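Long-range contacts in endo-1,4-beta-xylanase (Pseudoalteromonas haloplanktis, PDB 1H12), which hydrolyses internal beta-1,4 linkages of xylan as a cold-adapted member of glycoside hydrolase family 8: residues 191-201 and 253-263; 275-283 and 327-337. All coordinates share one frame; numbering follows the deposited sequence. Where two conformers were deposited one is given.

Contact 1: 191-201 and 253-263; sequences FSPYIDNLTDP and TFLSRLDGSPV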
loop_
_atom_site.group_PDB
_atom_site.type_symbol
_atom_site.label_atom_id
_atom_site.label_comp_id
_atom_site.label_asym_id
_atom_site.label_seq_id
_atom_site.Cartn_x
_atom_site.Cartn_y
_atom_site.Cartn_z
ATOM N N PHE A 191 -6.478 8.435 9.932
ATOM C CA PHE A 191 -5.782 9.317 9.027
ATOM C C PHE A 191 -4.807 10.222 9.748
ATOM O O PHE A 191 -3.709 10.482 9.249
ATOM C CB PHE A 191 -6.790 10.144 8.214
ATOM C CG PHE A 191 -6.106 11.059 7.228
ATOM C CD1 PHE A 191 -5.540 10.571 6.093
ATOM C CD2 PHE A 191 -6.056 12.426 7.470
ATOM C CE1 PHE A 191 -4.940 11.414 5.194
ATOM C CE2 PHE A 191 -5.417 13.259 6.596
ATOM C CZ PHE A 191 -4.895 12.756 5.451
ATOM N N SER A 192 -5.194 10.718 10.923
ATOM C CA SER A 192 -4.375 11.645 11.685
ATOM C C SER A 192 -4.559 11.447 13.181
ATOM O O SER A 192 -5.687 11.313 13.638
ATOM C CB SER A 192 -4.772 13.076 11.359
ATOM O OG SER A 192 -4.105 14.034 12.202
ATOM N N PRO A 193 -3.493 11.533 13.954
ATOM C CA PRO A 193 -3.636 11.597 15.412
ATOM C C PRO A 193 -4.495 12.758 15.900
ATOM O O PRO A 193 -4.963 12.738 17.024
ATOM C CB PRO A 193 -2.195 11.799 15.916
ATOM C CG PRO A 193 -1.377 11.143 14.880
ATOM C CD PRO A 193 -2.061 11.489 13.585
ATOM N N TYR A 194 -4.625 13.805 15.089
ATOM C CA TYR A 194 -5.202 15.090 15.492
ATOM C C TYR A 194 -6.634 15.272 15.072
ATOM O O TYR A 194 -7.218 16.324 15.363
ATOM C CB TYR A 194 -4.357 16.219 14.979
ATOM C CG TYR A 194 -2.917 16.156 15.412
ATOM C CD1 TYR A 194 -2.510 16.508 16.680
ATOM C CD2 TYR A 194 -1.954 15.629 14.563
ATOM C CE1 TYR A 194 -1.228 16.358 17.096
ATOM C CE2 TYR A 194 -0.656 15.473 14.954
ATOM C CZ TYR A 194 -0.285 15.854 16.224
ATOM O OH TYR A 194 1.031 15.714 16.619
ATOM N N ILE A 195 -7.221 14.297 14.379
ATOM C CA ILE A 195 -8.586 14.391 13.884
ATOM C C ILE A 195 -9.300 13.101 14.212
ATOM O O ILE A 195 -8.761 12.025 13.962
ATOM C CB ILE A 195 -8.642 14.622 12.355
ATOM C CG1 ILE A 195 -7.742 15.763 11.932
ATOM C CG2 ILE A 195 -10.083 14.820 11.930
ATOM C CD1 ILE A 195 -7.612 15.909 10.423
ATOM N N ASP A 196 -10.472 13.182 14.841
ATOM C CA ASP A 196 -11.248 11.995 15.164
ATOM C C ASP A 196 -12.328 11.741 14.135
ATOM O O ASP A 196 -12.613 12.553 13.280
ATOM C CB ASP A 196 -11.826 12.151 16.581
ATOM C CG ASP A 196 -10.800 12.146 17.624
ATOM O OD1 ASP A 196 -9.618 11.757 17.451
ATOM O OD2 ASP A 196 -11.141 12.551 18.768
ATOM N N ASN A 197 -12.886 10.549 14.191
ATOM C CA ASN A 197 -13.915 10.109 13.232
ATOM C C ASN A 197 -13.397 10.247 11.819
ATOM O O ASN A 197 -14.135 10.706 10.933
ATOM C CB ASN A 197 -15.220 10.803 13.456
ATOM C CG ASN A 197 -16.355 10.207 12.668
ATOM O OD1 ASN A 197 -16.348 8.995 12.353
ATOM N ND2 ASN A 197 -17.383 10.998 12.390
ATOM N N LEU A 198 -12.176 9.801 11.559
ATOM C CA LEU A 198 -11.605 9.947 10.218
ATOM C C LEU A 198 -10.648 8.819 9.873
ATOM O O LEU A 198 -9.661 8.583 10.624
ATOM C CB LEU A 198 -10.914 11.288 10.082
ATOM C CG LEU A 198 -10.405 11.624 8.693
ATOM C CD1 LEU A 198 -11.568 11.752 7.737
ATOM C CD2 LEU A 198 -9.543 12.896 8.724
ATOM N N THR A 199 -10.913 8.146 8.798
ATOM C CA THR A 199 -10.014 7.143 8.285
ATOM C C THR A 199 -9.803 7.397 6.785
ATOM O O THR A 199 -10.426 8.260 6.186
ATOM C CB THR A 199 -10.487 5.739 8.625
ATOM O OG1 THR A 199 -9.461 4.767 8.379
ATOM C CG2 THR A 199 -11.723 5.322 7.840
ATOM N N ASP A 200 -8.876 6.647 6.217
ATOM C CA ASP A 200 -8.523 6.704 4.787
ATOM C C ASP A 200 -8.686 5.294 4.305
ATOM O O ASP A 200 -7.937 4.413 4.745
ATOM C CB ASP A 200 -7.107 7.244 4.673
ATOM C CG ASP A 200 -6.574 7.369 3.284
ATOM O OD1 ASP A 200 -6.855 6.558 2.419
ATOM O OD2 ASP A 200 -5.777 8.379 3.073
ATOM N N PRO A 201 -9.697 4.993 3.493
ATOM C CA PRO A 201 -9.929 3.612 3.052
ATOM C C PRO A 201 -8.699 2.895 2.597
ATOM O O PRO A 201 -8.570 1.701 2.852
ATOM C CB PRO A 201 -11.043 3.768 2.010
ATOM C CG PRO A 201 -11.859 4.930 2.550
ATOM C CD PRO A 201 -10.796 5.901 3.068
ATOM N N THR A 253 -13.264 6.334 -1.958
ATOM C CA THR A 253 -12.809 7.709 -1.846
ATOM C C THR A 253 -11.567 7.838 -0.960
ATOM O O THR A 253 -11.199 6.923 -0.219
ATOM C CB THR A 253 -13.922 8.647 -1.396
ATOM O OG1 THR A 253 -14.284 8.408 -0.034
ATOM C CG2 THR A 253 -15.163 8.458 -2.252
ATOM N N PHE A 254 -10.955 9.000 -1.054
ATOM C CA PHE A 254 -9.787 9.391 -0.283
ATOM C C PHE A 254 -10.000 9.240 1.223
ATOM O O PHE A 254 -9.232 8.594 1.923
ATOM C CB PHE A 254 -9.443 10.837 -0.693
ATOM C CG PHE A 254 -8.405 11.527 0.126
ATOM C CD1 PHE A 254 -7.343 10.866 0.738
ATOM C CD2 PHE A 254 -8.480 12.912 0.284
ATOM C CE1 PHE A 254 -6.403 11.584 1.498
ATOM C CE2 PHE A 254 -7.564 13.626 1.033
ATOM C CZ PHE A 254 -6.547 12.961 1.641
ATOM N N LEU A 255 -11.063 9.883 1.735
ATOM C CA LEU A 255 -11.344 9.936 3.148
ATOM C C LEU A 255 -12.749 9.430 3.438
ATOM O O LEU A 255 -13.668 9.576 2.630
ATOM C CB LEU A 255 -11.205 11.368 3.698
ATOM C CG LEU A 255 -9.787 11.922 3.665
ATOM C CD1 LEU A 255 -9.782 13.374 4.071
ATOM C CD2 LEU A 255 -8.837 11.121 4.555
ATOM N N SER A 256 -12.912 8.847 4.638
ATOM C CA SER A 256 -14.157 8.304 5.088
ATOM C C SER A 256 -14.346 8.531 6.569
ATOM O O SER A 256 -13.368 8.524 7.352
ATOM C CB SER A 256 -14.162 6.769 4.838
ATOM O OG SER A 256 -15.354 6.123 5.239
ATOM N N ARG A 257 -15.582 8.654 6.998
ATOM C CA ARG A 257 -15.907 8.547 8.407
ATOM C C ARG A 257 -15.845 7.099 8.848
ATOM O O ARG A 257 -15.729 6.182 8.026
ATOM C CB ARG A 257 -17.315 9.151 8.677
ATOM C CG ARG A 257 -17.398 10.576 8.206
ATOM C CD ARG A 257 -16.360 11.414 8.892
ATOM N NE ARG A 257 -16.524 12.860 8.676
ATOM C CZ ARG A 257 -15.748 13.756 9.214
ATOM N NH1 ARG A 257 -14.737 13.391 9.996
ATOM N NH2 ARG A 257 -15.928 15.045 8.989
ATOM N N LEU A 258 -15.941 6.854 10.157
ATOM C CA LEU A 258 -15.778 5.501 10.688
ATOM C C LEU A 258 -16.919 4.582 10.375
ATOM O O LEU A 258 -16.782 3.391 10.484
ATOM C CB LEU A 258 -15.436 5.563 12.165
ATOM C CG LEU A 258 -14.168 6.287 12.531
ATOM C CD1 LEU A 258 -13.817 6.026 13.977
ATOM C CD2 LEU A 258 -12.998 6.080 11.677
ATOM N N ASP A 259 -18.053 5.132 9.906
ATOM C CA ASP A 259 -19.186 4.353 9.424
ATOM C C ASP A 259 -19.091 4.037 7.921
ATOM O O ASP A 259 -20.039 3.472 7.348
ATOM C CB ASP A 259 -20.503 4.992 9.792
ATOM C CG ASP A 259 -20.761 6.232 9.055
ATOM O OD1 ASP A 259 -19.910 6.764 8.291
ATOM O OD2 ASP A 259 -21.846 6.850 9.256
ATOM N N GLY A 260 -18.017 4.452 7.272
ATOM C CA GLY A 260 -17.812 4.256 5.853
ATOM C C GLY A 260 -18.287 5.381 4.975
ATOM O O GLY A 260 -18.108 5.318 3.746
ATOM N N SER A 261 -18.904 6.410 5.533
ATOM C CA SER A 261 -19.417 7.489 4.728
ATOM C C SER A 261 -18.277 8.309 4.134
ATOM O O SER A 261 -17.434 8.815 4.882
ATOM C CB SER A 261 -20.263 8.470 5.583
ATOM O OG SER A 261 -21.389 7.832 6.114
ATOM N N PRO A 262 -18.227 8.509 2.822
ATOM C CA PRO A 262 -17.233 9.438 2.273
ATOM C C PRO A 262 -17.281 10.781 2.956
ATOM O O PRO A 262 -18.364 11.331 3.197
ATOM C CB PRO A 262 -17.598 9.519 0.797
ATOM C CG PRO A 262 -18.249 8.178 0.516
ATOM C CD PRO A 262 -19.041 7.877 1.759
ATOM N N VAL A 263 -16.119 11.376 3.161
ATOM C CA VAL A 263 -16.023 12.735 3.606
ATOM C C VAL A 263 -16.255 13.639 2.404
ATOM O O VAL A 263 -15.659 13.454 1.368
ATOM C CB VAL A 263 -14.653 12.998 4.207
ATOM C CG1 VAL A 263 -14.391 14.485 4.405
ATOM C CG2 VAL A 263 -14.486 12.244 5.499
HETATM O O HOH W 1 -13.797 14.854 12.422
HETATM O O HOH W 2 -18.686 7.554 11.769
HETATM O O HOH W 3 -8.607 5.967 0.310
#
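L255 sends one methyl onto the ring of F191: CD2 stands 3.9 Å from the ring centroid, over the face but displaced toward the CD1 rim. A branched leucine suits the spot, because the branch lets CD2 cover the phenyl while CB backs against L198 CD1. The rings of F191 and F254 meet nearly perpendicular, their CE1 atoms 4.0 Å apart. L198 CD1 meets V263 CG2 at 3.7 Å and also lies against S256 O. P201 is a second bump, its CG settling against S256 CB at 3.7 Å, a fit that a small serine permits.

Both segments are loops between the helices of the (alpha/alpha)6 barrel of family 8, and they are stitched by a single antiparallel bridge. T199 and S256 form its hydrogen-bonded pair, T199 N giving a straight bond to S256 O (175° at the hydrogen).

At the outer end N197 and R257 cross at about a right angle. The arginine chain bends at its second torsion (chi2 -58°), which lays CD beside the amide and brings NH1 within 2.9 Å of N197 O; that oxygen lies in the guanidinium plane, although NH1 approaches from above the carbonyl plane. A water joins NH1 to D196 O as well. A methionine in its place would probably leave N197 O without this donor and break the water link to D196. The N197 side chain offers OD1 to L258 N at 3.1 Å in a nearly straight bond, while L258 CD2 packs against L198 N and T199 CB.

Contact 2: 275-283 and 327-337; sequences GQWYEFDAW and QVYSYGGAQNR. With XYP (beta-D-xylopyranose), chain B.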
loop_
_atom_site.group_PDB
_atom_site.type_symbol
_atom_site.label_atom_id
_atom_site.label_comp_id
_atom_site.label_asym_id
_atom_site.label_seq_id
_atom_site.Cartn_x
_atom_site.Cartn_y
_atom_site.Cartn_z
ATOM N N GLY A 275 -12.436 15.192 0.153
ATOM C CA GLY A 275 -12.507 13.847 0.704
ATOM C C GLY A 275 -13.174 12.790 -0.139
ATOM O O GLY A 275 -12.860 11.608 -0.011
ATOM N N GLN A 276 -14.057 13.239 -1.025
ATOM C CA GLN A 276 -14.862 12.312 -1.816
ATOM C C GLN A 276 -14.221 12.004 -3.136
ATOM O O GLN A 276 -14.785 11.238 -3.943
ATOM C CB GLN A 276 -16.304 12.810 -2.031
ATOM C CG GLN A 276 -16.502 13.851 -3.135
ATOM C CD GLN A 276 -16.075 15.223 -2.815
ATOM O OE1 GLN A 276 -15.644 15.519 -1.683
ATOM N NE2 GLN A 276 -16.240 16.133 -3.750
ATOM N N TRP A 277 -13.044 12.540 -3.407
ATOM C CA TRP A 277 -12.377 12.155 -4.641
ATOM C C TRP A 277 -11.850 10.737 -4.563
ATOM O O TRP A 277 -11.277 10.322 -3.562
ATOM C CB TRP A 277 -11.151 13.060 -4.890
ATOM C CG TRP A 277 -11.473 14.395 -5.456
ATOM C CD1 TRP A 277 -12.689 14.989 -5.553
ATOM C CD2 TRP A 277 -10.549 15.295 -6.064
ATOM N NE1 TRP A 277 -12.566 16.205 -6.186
ATOM C CE2 TRP A 277 -11.272 16.388 -6.526
ATOM C CE3 TRP A 277 -9.201 15.269 -6.249
ATOM C CZ2 TRP A 277 -10.688 17.456 -7.201
ATOM C CZ3 TRP A 277 -8.606 16.339 -6.953
ATOM C CH2 TRP A 277 -9.390 17.388 -7.400
ATOM N N TYR A 278 -12.035 10.011 -5.677
ATOM C CA TYR A 278 -11.221 8.865 -5.997
ATOM C C TYR A 278 -9.962 9.440 -6.580
ATOM O O TYR A 278 -9.963 9.981 -7.700
ATOM C CB TYR A 278 -11.947 7.937 -6.978
ATOM C CG TYR A 278 -11.097 6.867 -7.605
ATOM C CD1 TYR A 278 -10.897 5.652 -6.999
ATOM C CD2 TYR A 278 -10.467 7.085 -8.805
ATOM C CE1 TYR A 278 -10.117 4.665 -7.612
ATOM C CE2 TYR A 278 -9.711 6.133 -9.412
ATOM C CZ TYR A 278 -9.530 4.905 -8.837
ATOM O OH TYR A 278 -8.765 3.952 -9.486
ATOM N N GLU A 279 -8.884 9.402 -5.824
ATOM C CA GLU A 279 -7.610 9.991 -6.198
ATOM C C GLU A 279 -6.496 8.996 -5.886
ATOM O O GLU A 279 -6.709 7.788 -5.817
ATOM C CB GLU A 279 -7.459 11.396 -5.584
ATOM C CG GLU A 279 -7.704 11.479 -4.105
ATOM C CD GLU A 279 -6.987 10.410 -3.294
ATOM O OE1 GLU A 279 -5.846 10.623 -2.808
ATOM O OE2 GLU A 279 -7.587 9.297 -3.212
ATOM N N PHE A 280 -5.269 9.480 -5.727
ATOM C CA PHE A 280 -4.116 8.622 -5.621
ATOM C C PHE A 280 -4.191 7.616 -4.479
ATOM O O PHE A 280 -3.872 6.459 -4.693
ATOM C CB PHE A 280 -2.868 9.510 -5.540
ATOM C CG PHE A 280 -2.930 10.619 -6.640
ATOM C CD1 PHE A 280 -2.671 10.268 -7.956
ATOM C CD2 PHE A 280 -3.465 11.926 -6.386
ATOM C CE1 PHE A 280 -2.789 11.208 -8.998
ATOM C CE2 PHE A 280 -3.574 12.828 -7.441
ATOM C CZ PHE A 280 -3.239 12.456 -8.715
ATOM N N ASP A 281 -4.589 8.037 -3.282
ATOM C CA ASP A 281 -4.748 7.087 -2.208
ATOM C C ASP A 281 -5.818 6.044 -2.573
ATOM O O ASP A 281 -5.618 4.844 -2.419
ATOM C CB ASP A 281 -5.131 7.744 -0.886
ATOM C CG ASP A 281 -3.980 8.181 -0.037
ATOM O OD1 ASP A 281 -2.793 8.057 -0.509
ATOM O OD2 ASP A 281 -4.168 8.606 1.113
ATOM N N ALA A 282 -6.963 6.537 -3.040
ATOM C CA ALA A 282 -8.091 5.669 -3.323
ATOM C C ALA A 282 -7.780 4.597 -4.316
ATOM O O ALA A 282 -8.397 3.525 -4.284
ATOM C CB ALA A 282 -9.298 6.482 -3.723
ATOM N N TRP A 283 -6.838 4.821 -5.227
ATOM C CA TRP A 283 -6.415 3.799 -6.167
ATOM C C TRP A 283 -6.142 2.471 -5.466
ATOM O O TRP A 283 -6.369 1.407 -6.040
ATOM C CB TRP A 283 -5.124 4.129 -6.898
ATOM C CG TRP A 283 -5.108 5.296 -7.845
ATOM C CD1 TRP A 283 -6.132 6.128 -8.223
ATOM C CD2 TRP A 283 -3.945 5.762 -8.525
ATOM N NE1 TRP A 283 -5.654 7.060 -9.095
ATOM C CE2 TRP A 283 -4.311 6.861 -9.279
ATOM C CE3 TRP A 283 -2.613 5.332 -8.566
ATOM C CZ2 TRP A 283 -3.381 7.540 -10.039
ATOM C CZ3 TRP A 283 -1.713 5.981 -9.312
ATOM C CH2 TRP A 283 -2.083 7.090 -10.026
ATOM N N GLN A 327 -7.167 9.331 -13.692
ATOM C CA GLN A 327 -6.594 9.188 -12.368
ATOM C C GLN A 327 -7.464 9.689 -11.251
ATOM O O GLN A 327 -7.281 9.223 -10.099
ATOM C CB GLN A 327 -5.246 9.937 -12.326
ATOM C CG GLN A 327 -4.201 9.265 -13.219
ATOM C CD GLN A 327 -2.774 9.759 -13.040
ATOM O OE1 GLN A 327 -2.519 10.829 -12.535
ATOM N NE2 GLN A 327 -1.836 8.925 -13.441
ATOM N N VAL A 328 -8.355 10.616 -11.509
ATOM C CA VAL A 328 -9.163 11.247 -10.467
ATOM C C VAL A 328 -10.621 11.398 -10.912
ATOM O O VAL A 328 -10.924 11.964 -11.982
ATOM C CB VAL A 328 -8.625 12.605 -10.057
ATOM C CG1 VAL A 328 -9.506 13.263 -8.994
ATOM C CG2 VAL A 328 -7.206 12.526 -9.554
ATOM N N TYR A 329 -11.520 10.856 -10.128
ATOM C CA TYR A 329 -12.990 11.011 -10.327
ATOM C C TYR A 329 -13.589 11.580 -9.069
ATOM O O TYR A 329 -13.128 11.311 -7.965
ATOM C CB TYR A 329 -13.663 9.666 -10.673
ATOM C CG TYR A 329 -13.328 9.214 -12.076
ATOM C CD1 TYR A 329 -12.191 8.479 -12.349
ATOM C CD2 TYR A 329 -14.145 9.558 -13.116
ATOM C CE1 TYR A 329 -11.868 8.136 -13.648
ATOM C CE2 TYR A 329 -13.810 9.245 -14.439
ATOM C CZ TYR A 329 -12.665 8.552 -14.696
ATOM O OH TYR A 329 -12.259 8.248 -15.994
ATOM N N SER A 330 -14.702 12.319 -9.213
ATOM C CA SER A 330 -15.477 12.792 -8.080
ATOM C C SER A 330 -16.943 12.678 -8.449
ATOM O O SER A 330 -17.358 13.176 -9.499
ATOM C CB SER A 330 -15.158 14.258 -7.775
ATOM O OG SER A 330 -15.854 14.677 -6.637
ATOM N N TYR A 331 -17.718 11.964 -7.660
ATOM C CA TYR A 331 -19.123 11.730 -7.976
ATOM C C TYR A 331 -19.314 11.143 -9.362
ATOM O O TYR A 331 -20.287 11.473 -10.074
ATOM C CB TYR A 331 -19.939 12.987 -7.794
ATOM C CG TYR A 331 -19.990 13.558 -6.406
ATOM C CD1 TYR A 331 -20.497 12.852 -5.343
ATOM C CD2 TYR A 331 -19.538 14.831 -6.148
ATOM C CE1 TYR A 331 -20.641 13.448 -4.089
ATOM C CE2 TYR A 331 -19.644 15.420 -4.895
ATOM C CZ TYR A 331 -20.185 14.717 -3.894
ATOM O OH TYR A 331 -20.380 15.275 -2.637
ATOM N N GLY A 332 -18.374 10.281 -9.778
ATOM C CA GLY A 332 -18.457 9.667 -11.082
ATOM C C GLY A 332 -17.998 10.527 -12.263
ATOM O O GLY A 332 -18.050 10.075 -13.387
ATOM N N GLY A 333 -17.544 11.722 -11.991
ATOM C CA GLY A 333 -17.103 12.666 -13.010
ATOM C C GLY A 333 -15.614 12.824 -13.088
ATOM O O GLY A 333 -14.955 13.017 -12.060
ATOM N N ALA A 334 -15.057 12.745 -14.285
ATOM C CA ALA A 334 -13.624 12.887 -14.476
ATOM C C ALA A 334 -13.194 14.270 -14.101
ATOM O O ALA A 334 -13.829 15.268 -14.473
ATOM C CB ALA A 334 -13.308 12.634 -15.925
ATOM N N GLN A 335 -12.069 14.369 -13.391
ATOM C CA GLN A 335 -11.524 15.642 -12.950
ATOM C C GLN A 335 -10.384 16.174 -13.811
ATOM O O GLN A 335 -9.767 17.160 -13.438
ATOM C CB GLN A 335 -11.149 15.590 -11.482
ATOM C CG GLN A 335 -12.302 15.281 -10.570
ATOM C CD GLN A 335 -13.417 16.289 -10.666
ATOM O OE1 GLN A 335 -13.240 17.466 -10.323
ATOM N NE2 GLN A 335 -14.587 15.842 -11.105
ATOM N N ASN A 336 -10.123 15.566 -14.955
ATOM C CA ASN A 336 -9.116 16.053 -15.906
ATOM C C ASN A 336 -7.705 16.090 -15.303
ATOM O O ASN A 336 -6.918 16.992 -15.568
ATOM C CB ASN A 336 -9.529 17.388 -16.509
ATOM C CG ASN A 336 -8.812 17.674 -17.783
ATOM O OD1 ASN A 336 -8.395 16.754 -18.545
ATOM N ND2 ASN A 336 -8.594 19.002 -18.046
ATOM N N ARG A 337 -7.365 15.066 -14.543
ATOM C CA ARG A 337 -6.032 14.889 -13.938
ATOM C C ARG A 337 -5.217 13.797 -14.591
ATOM O O ARG A 337 -4.334 13.206 -13.951
ATOM C CB ARG A 337 -6.154 14.679 -12.429
ATOM C CG ARG A 337 -6.862 15.794 -11.709
ATOM C CD ARG A 337 -6.132 17.061 -11.825
ATOM N NE ARG A 337 -6.763 18.102 -11.020
ATOM C CZ ARG A 337 -6.436 18.403 -9.791
ATOM N NH1 ARG A 337 -5.529 17.609 -9.101
ATOM N NH2 ARG A 337 -7.099 19.472 -9.266
HETATM O O1 XYP B . 3.980 9.100 -16.960
HETATM C C1 XYP B . 2.801 9.783 -16.498
HETATM C C2 XYP B . 2.243 9.063 -15.381
HETATM C C3 XYP B . 1.036 9.685 -14.784
HETATM C C4 XYP B . 1.193 11.213 -14.738
HETATM C C5 XYP B . 1.748 11.768 -16.038
HETATM O O2 XYP B . 1.973 7.684 -15.642
HETATM O O3 XYP B . 0.729 9.107 -13.517
HETATM O O4 XYP B . 0.020 11.873 -14.342
HETATM O O5 XYP B . 2.960 11.074 -16.357
HETATM O O HOH W 4 -17.060 10.423 -5.164
#
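W277 reaches from V328 to R337 along 327-337 and meets a different neighbour at almost every step. Its CB is 4.1 Å from Y329 O. On the pyrrole side CD1 touches S330 CB at 3.4 Å, a closeness that suits a small serine. Over one face of the six-membered ring sits V328 CG1, 3.4 Å from CE3, a CH-pi contact for which a beta-branched residue offers a compact methyl. The same face receives Q335 CG farther out. At the tip CH2 points at the guanidinium of R337, 3.6 Å from NH2; the planes are 84° apart, so the indole presents its edge to the face of the arginine. CG anti to the carbonyl carbon (chi1 -79°) carries the indole over V328 and out to R337.

Past the strand pair, W283 NE1 binds Q327 O at 2.9 Å, nearly straight, in the carbonyl plane and on a lone pair. This ties down the backbone of Q327, a residue that lines the xylose pocket. The 277-278 strand pairs antiparallel with 329-330, itself flanked by 333-334, and this small sheet rests through Y278 and Y329 on helix 300-318, while W283 packs against helices 342-351 and 379-392.

How the contacts relate
The two contacts adjoin, with centres about 16 Å apart, and follow one another along the chain. Contact 1 is mostly buried and joins two irregular loops, relying on leucine, proline and phenylalanine packing with a lone bridge; its more exposed end carries arginine and asparagine. Contact 2 is only partly buried, has a short, partly loose strand pairing and leans on large aromatic rings, with one end reaching the sugar pocket. They share a seam: F254 N and W277 O, 2.9 Å apart, probably bond, and L255 bonds with G275, so 253-263 and 275-283 meet through their backbones. There too the carboxylates of D200 and D281 lie unusually close, OD2 to OD2 at 2.5 Å.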